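Long-range contact in MMACHC-like protein (Caenorhabditis elegans, PDB 5UJC), which binds cobalamin and probably catalyses its reductive decyanation and glutathione-dependent dealkylation, as a flavin-using member of the MMACHC family: residues His139-Phe152 against Glu202-Arg216. Residues are numbered along the deposited sequence; the frame is centred on the assembly and turned at random. Where two conformers were deposited one is given.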
loop_
_atom_site.group_PDB
_atom_site.type_symbol
_atom_site.label_atom_id
_atom_site.label_comp_id
_atom_site.label_asym_id
_atom_site.label_seq_id
_atom_site.Cartn_x
_atom_site.Cartn_y
_atom_site.Cartn_z
ATOM N N HIS A 139 -10.218 3.648 1.018
ATOM C CA HIS A 139 -11.295 4.628 1.109
ATOM C C HIS A 139 -12.373 4.173 2.123
ATOM O O HIS A 139 -12.758 4.934 3.028
ATOM C CB HIS A 139 -11.903 4.844 -0.270
ATOM C CG HIS A 139 -12.790 6.047 -0.365
ATOM N ND1 HIS A 139 -12.326 7.277 -0.758
ATOM C CD2 HIS A 139 -14.106 6.206 -0.104
ATOM C CE1 HIS A 139 -13.320 8.144 -0.756
ATOM N NE2 HIS A 139 -14.414 7.517 -0.359
ATOM N N VAL A 140 -12.819 2.915 2.012
ATOM C CA VAL A 140 -13.853 2.454 2.898
ATOM C C VAL A 140 -13.366 2.313 4.342
ATOM O O VAL A 140 -14.162 2.442 5.283
ATOM C CB VAL A 140 -14.546 1.164 2.415
ATOM C CG1 VAL A 140 -15.117 1.347 1.000
ATOM C CG2 VAL A 140 -13.648 -0.052 2.514
ATOM N N ALA A 141 -12.054 2.126 4.520
ATOM C CA ALA A 141 -11.466 2.058 5.880
ATOM C C ALA A 141 -11.149 3.439 6.449
ATOM O O ALA A 141 -10.750 3.555 7.601
ATOM C CB ALA A 141 -10.229 1.214 5.880
ATOM N N GLY A 142 -11.270 4.475 5.619
ATOM C CA GLY A 142 -10.969 5.853 6.039
ATOM C C GLY A 142 -9.494 6.203 6.035
ATOM O O GLY A 142 -9.112 7.248 6.552
ATOM N N ALA A 143 -8.658 5.318 5.506
ATOM C CA ALA A 143 -7.199 5.523 5.531
ATOM C C ALA A 143 -6.706 6.577 4.571
ATOM O O ALA A 143 -5.776 7.321 4.883
ATOM C CB ALA A 143 -6.470 4.215 5.268
ATOM N N ALA A 144 -7.328 6.646 3.393
ATOM C CA ALA A 144 -6.882 7.549 2.338
ATOM C C ALA A 144 -8.036 7.747 1.394
ATOM O O ALA A 144 -8.738 6.800 1.074
ATOM C CB ALA A 144 -5.682 6.951 1.613
ATOM N N PHE A 145 -8.220 8.987 0.938
ATOM C CA PHE A 145 -9.309 9.333 0.020
ATOM C C PHE A 145 -8.903 8.908 -1.391
ATOM O O PHE A 145 -7.818 9.246 -1.875
ATOM C CB PHE A 145 -9.578 10.818 0.072
ATOM C CG PHE A 145 -10.911 11.205 -0.488
ATOM C CD1 PHE A 145 -11.132 11.212 -1.860
ATOM C CD2 PHE A 145 -11.944 11.551 0.346
ATOM C CE1 PHE A 145 -12.371 11.550 -2.368
ATOM C CE2 PHE A 145 -13.188 11.869 -0.152
ATOM C CZ PHE A 145 -13.397 11.874 -1.519
ATOM N N TYR A 146 -9.764 8.143 -2.027
ATOM C CA TYR A 146 -9.501 7.601 -3.347
ATOM C C TYR A 146 -10.151 8.507 -4.415
ATOM O O TYR A 146 -11.394 8.561 -4.528
ATOM C CB TYR A 146 -10.052 6.167 -3.435
ATOM C CG TYR A 146 -9.858 5.446 -4.758
ATOM C CD1 TYR A 146 -8.778 5.733 -5.606
ATOM C CD2 TYR A 146 -10.696 4.403 -5.103
ATOM C CE1 TYR A 146 -8.577 5.017 -6.774
ATOM C CE2 TYR A 146 -10.518 3.695 -6.282
ATOM C CZ TYR A 146 -9.452 4.013 -7.122
ATOM O OH TYR A 146 -9.234 3.309 -8.307
ATOM N N TYR A 147 -9.301 9.154 -5.216
ATOM C CA TYR A 147 -9.725 10.032 -6.285
ATOM C C TYR A 147 -9.817 9.241 -7.586
ATOM O O TYR A 147 -8.783 8.807 -8.153
ATOM C CB TYR A 147 -8.755 11.222 -6.412
ATOM C CG TYR A 147 -8.826 12.112 -5.227
ATOM C CD1 TYR A 147 -9.829 13.048 -5.103
ATOM C CD2 TYR A 147 -7.920 11.989 -4.182
ATOM C CE1 TYR A 147 -9.976 13.784 -3.962
ATOM C CE2 TYR A 147 -8.038 12.756 -3.030
ATOM C CZ TYR A 147 -9.090 13.624 -2.910
ATOM O OH TYR A 147 -9.248 14.368 -1.756
ATOM N N GLN A 148 -11.056 9.039 -8.057
ATOM C CA GLN A 148 -11.303 8.169 -9.185
ATOM C C GLN A 148 -11.650 9.009 -10.417
ATOM O O GLN A 148 -12.487 9.891 -10.325
ATOM C CB GLN A 148 -12.475 7.250 -8.865
ATOM C CG GLN A 148 -12.242 6.391 -7.633
ATOM C CD GLN A 148 -13.219 5.242 -7.536
ATOM O OE1 GLN A 148 -13.311 4.410 -8.440
ATOM N NE2 GLN A 148 -13.944 5.185 -6.450
ATOM N N PRO A 149 -11.046 8.696 -11.595
ATOM C CA PRO A 149 -11.330 9.515 -12.767
ATOM C C PRO A 149 -12.822 9.605 -13.104
ATOM O O PRO A 149 -13.298 10.674 -13.533
ATOM C CB PRO A 149 -10.567 8.807 -13.883
ATOM C CG PRO A 149 -9.414 8.158 -13.188
ATOM C CD PRO A 149 -9.924 7.761 -11.839
ATOM N N CYS A 150 -13.559 8.513 -12.881
ATOM C CA CYS A 150 -15.015 8.476 -13.189
ATOM C C CYS A 150 -15.832 9.439 -12.321
ATOM O O CYS A 150 -16.985 9.733 -12.648
ATOM C CB CYS A 150 -15.580 7.038 -13.028
ATOM S SG CYS A 150 -15.505 6.343 -11.329
ATOM N N HIS A 151 -15.254 9.893 -11.186
ATOM C CA HIS A 151 -15.928 10.876 -10.314
ATOM C C HIS A 151 -15.629 12.349 -10.666
ATOM O O HIS A 151 -16.125 13.258 -9.993
ATOM C CB HIS A 151 -15.563 10.621 -8.842
ATOM C CG HIS A 151 -16.106 9.339 -8.295
ATOM N ND1 HIS A 151 -15.558 8.713 -7.196
ATOM C CD2 HIS A 151 -17.146 8.564 -8.690
ATOM C CE1 HIS A 151 -16.239 7.613 -6.933
ATOM N NE2 HIS A 151 -17.206 7.498 -7.824
ATOM N N PHE A 152 -14.815 12.569 -11.705
ATOM C CA PHE A 152 -14.386 13.913 -12.092
ATOM C C PHE A 152 -14.635 14.187 -13.591
ATOM O O PHE A 152 -13.940 14.967 -14.229
ATOM C CB PHE A 152 -12.930 14.129 -11.650
ATOM C CG PHE A 152 -12.777 14.161 -10.154
ATOM C CD1 PHE A 152 -13.018 15.347 -9.450
ATOM C CD2 PHE A 152 -12.613 12.981 -9.424
ATOM C CE1 PHE A 152 -13.008 15.366 -8.063
ATOM C CE2 PHE A 152 -12.609 12.997 -8.032
ATOM C CZ PHE A 152 -12.824 14.194 -7.356
ATOM N N GLU A 202 -16.560 2.354 10.243
ATOM C CA GLU A 202 -15.319 2.906 9.701
ATOM C C GLU A 202 -15.355 4.433 9.716
ATOM O O GLU A 202 -16.362 5.024 9.401
ATOM C CB GLU A 202 -15.107 2.429 8.262
ATOM C CG GLU A 202 -14.934 0.922 8.107
ATOM C CD GLU A 202 -16.207 0.191 7.750
ATOM O OE1 GLU A 202 -17.318 0.787 7.832
ATOM O OE2 GLU A 202 -16.108 -0.986 7.392
ATOM N N LYS A 203 -14.224 5.064 9.980
ATOM C CA LYS A 203 -14.153 6.509 9.783
ATOM C C LYS A 203 -14.170 6.843 8.291
ATOM O O LYS A 203 -13.822 6.009 7.448
ATOM C CB LYS A 203 -12.946 7.128 10.494
ATOM C CG LYS A 203 -11.620 6.939 9.811
ATOM C CD LYS A 203 -10.520 7.724 10.539
ATOM C CE LYS A 203 -10.223 7.167 11.925
ATOM N NZ LYS A 203 -9.915 5.710 11.897
ATOM N N GLU A 204 -14.665 8.030 7.976
ATOM C CA GLU A 204 -14.666 8.516 6.625
ATOM C C GLU A 204 -13.262 9.009 6.275
ATOM O O GLU A 204 -12.587 9.606 7.109
ATOM C CB GLU A 204 -15.689 9.653 6.477
ATOM C CG GLU A 204 -17.129 9.182 6.596
ATOM C CD GLU A 204 -17.878 9.288 5.287
ATOM O OE1 GLU A 204 -17.494 8.587 4.319
ATOM O OE2 GLU A 204 -18.839 10.086 5.222
ATOM N N PRO A 205 -12.829 8.798 5.024
ATOM C CA PRO A 205 -11.532 9.331 4.622
ATOM C C PRO A 205 -11.520 10.852 4.549
ATOM O O PRO A 205 -12.509 11.461 4.150
ATOM C CB PRO A 205 -11.315 8.708 3.246
ATOM C CG PRO A 205 -12.701 8.502 2.719
ATOM C CD PRO A 205 -13.539 8.158 3.903
ATOM N N ARG A 206 -10.437 11.473 5.025
ATOM C CA ARG A 206 -10.327 12.947 4.994
ATOM C C ARG A 206 -10.170 13.431 3.564
ATOM O O ARG A 206 -9.275 12.960 2.853
ATOM C CB ARG A 206 -9.108 13.421 5.817
ATOM C CG ARG A 206 -9.011 14.959 5.929
ATOM C CD ARG A 206 -7.627 15.443 6.411
ATOM N NE ARG A 206 -7.320 14.973 7.753
ATOM C CZ ARG A 206 -6.180 15.237 8.407
ATOM N NH1 ARG A 206 -5.222 15.965 7.829
ATOM N NH2 ARG A 206 -5.983 14.741 9.627
ATOM N N PRO A 207 -10.992 14.424 3.158
ATOM C CA PRO A 207 -10.766 15.040 1.886
ATOM C C PRO A 207 -9.424 15.769 1.853
ATOM O O PRO A 207 -9.104 16.531 2.766
ATOM C CB PRO A 207 -11.918 16.051 1.762
ATOM C CG PRO A 207 -12.925 15.638 2.722
ATOM C CD PRO A 207 -12.238 14.891 3.802
ATOM N N ILE A 208 -8.640 15.499 0.834
ATOM C CA ILE A 208 -7.329 16.103 0.683
ATOM C C ILE A 208 -7.361 17.225 -0.361
ATOM O O ILE A 208 -6.860 18.310 -0.127
ATOM C CB ILE A 208 -6.273 15.047 0.296
ATOM C CG1 ILE A 208 -6.231 13.916 1.344
ATOM C CG2 ILE A 208 -4.900 15.697 0.142
ATOM C CD1 ILE A 208 -6.000 14.392 2.752
ATOM N N LEU A 209 -7.912 16.922 -1.522
ATOM C CA LEU A 209 -8.042 17.881 -2.603
ATOM C C LEU A 209 -9.502 18.238 -2.773
ATOM O O LEU A 209 -10.326 17.376 -3.116
ATOM C CB LEU A 209 -7.525 17.289 -3.894
ATOM C CG LEU A 209 -6.047 16.896 -3.888
ATOM C CD1 LEU A 209 -5.644 16.290 -5.213
ATOM C CD2 LEU A 209 -5.155 18.077 -3.554
ATOM N N THR A 210 -9.831 19.487 -2.501
ATOM C CA THR A 210 -11.209 19.931 -2.480
ATOM C C THR A 210 -11.637 20.579 -3.802
ATOM O O THR A 210 -12.850 20.747 -4.046
ATOM C CB THR A 210 -11.431 20.907 -1.335
ATOM O OG1 THR A 210 -10.462 21.943 -1.407
ATOM C CG2 THR A 210 -11.325 20.176 0.010
ATOM N N ALA A 211 -10.672 20.940 -4.652
ATOM C CA ALA A 211 -10.986 21.552 -5.963
ATOM C C ALA A 211 -10.775 20.524 -7.071
ATOM O O ALA A 211 -9.667 19.914 -7.179
ATOM C CB ALA A 211 -10.115 22.773 -6.198
ATOM N N SER A 212 -11.800 20.330 -7.908
ATOM C CA SER A 212 -11.750 19.287 -8.930
ATOM C C SER A 212 -10.606 19.465 -9.916
ATOM O O SER A 212 -10.055 18.478 -10.409
ATOM C CB SER A 212 -13.077 19.185 -9.674
ATOM O OG SER A 212 -14.092 18.727 -8.802
ATOM N N GLU A 213 -10.243 20.716 -10.227
ATOM C CA GLU A 213 -9.125 20.929 -11.159
ATOM C C GLU A 213 -7.788 20.460 -10.562
ATOM O O GLU A 213 -6.941 20.024 -11.277
ATOM C CB GLU A 213 -9.049 22.384 -11.639
ATOM C CG GLU A 213 -10.213 22.825 -12.520
ATOM C CD GLU A 213 -10.311 22.109 -13.890
ATOM O OE1 GLU A 213 -9.316 21.569 -14.407
ATOM O OE2 GLU A 213 -11.421 22.104 -14.454
ATOM N N ASP A 214 -7.618 20.583 -9.239
ATOM C CA ASP A 214 -6.424 20.001 -8.564
ATOM C C ASP A 214 -6.427 18.493 -8.649
ATOM O O ASP A 214 -5.380 17.877 -8.909
ATOM C CB ASP A 214 -6.339 20.415 -7.084
ATOM C CG ASP A 214 -6.020 21.879 -6.901
ATOM O OD1 ASP A 214 -5.342 22.477 -7.781
ATOM O OD2 ASP A 214 -6.424 22.430 -5.871
ATOM N N VAL A 215 -7.612 17.890 -8.514
ATOM C CA VAL A 215 -7.730 16.431 -8.626
ATOM C C VAL A 215 -7.335 15.983 -10.013
ATOM O O VAL A 215 -6.546 15.037 -10.177
ATOM C CB VAL A 215 -9.164 15.940 -8.293
ATOM C CG1 VAL A 215 -9.292 14.438 -8.533
ATOM C CG2 VAL A 215 -9.539 16.291 -6.864
ATOM N N ARG A 216 -7.852 16.668 -11.043
ATOM C CA ARG A 216 -7.540 16.252 -12.403
ATOM C C ARG A 216 -6.033 16.412 -12.704
ATOM O O ARG A 216 -5.425 15.540 -13.322
ATOM C CB ARG A 216 -8.405 17.003 -13.437
ATOM C CG ARG A 216 -9.875 16.564 -13.439
ATOM C CD ARG A 216 -10.688 17.181 -14.579
ATOM N NE ARG A 216 -11.152 18.487 -14.198
ATOM C CZ ARG A 216 -12.323 18.755 -13.585
ATOM N NH1 ARG A 216 -12.588 19.988 -13.225
ATOM N NH2 ARG A 216 -13.228 17.786 -13.330
HETATM O O HOH W 1 -15.466 4.974 5.479
HETATM O O HOH W 2 -17.052 2.405 5.235
HETATM O O HOH W 3 -8.706 4.851 9.125
HETATM O O HOH W 4 -8.170 9.795 5.689
HETATM O O HOH W 5 -7.315 11.037 3.163
HETATM O O HOH W 6 -11.655 15.321 -1.488
#
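His-139 meets Pro-205 face-on: Pro-205 CG lies 3.6 Å from the centroid of the imidazole, 11° off the ring normal, a CH-pi contact. In the plane of that ring, His-139 ND1 accepts Tyr-146 N at 3.0 Å, which fixes the ring's rotation beside the bound methylcobalamin. Gly-142, at positive phi in the Schellman motif that ends helix 134-140, brings its CA to 3.2 Å from Lys-203 O, where a beta carbon would collide with that carbonyl. Waters extend the backbone link, one accepting from Arg-206 N and donating to Gly-142 O. Phe-145 carries His-139 CE1 over the centre of one ring face and meets Pro-205 O at its edge. Beyond it, Tyr-147 OH accepts two backbone N-H groups, Ile-208 N and, nearly straight at 168°, Leu-209 N, both 2.9 Å long. A phenylalanine in place of Tyr-147 would probably leave the amides of Ile-208 and Leu-209 without their shared acceptor. Phe-152, its CG anti to the carbonyl carbon (chi1 -67°), sets its ring flat under Val-215 CG1, 3.5 Å from the centroid, while Arg-216 NH2 reaches Phe-152 O at 3.0 Å from above the carbonyl plane. Apolar ring contacts are thus combined with hydrogen bonds to backbone atoms, tying the loop 202-211 and the start of helix 212-225 to a segment whose Tyr-146 OH and Gln-148 OE1 hydrogen-bond the cobalamin.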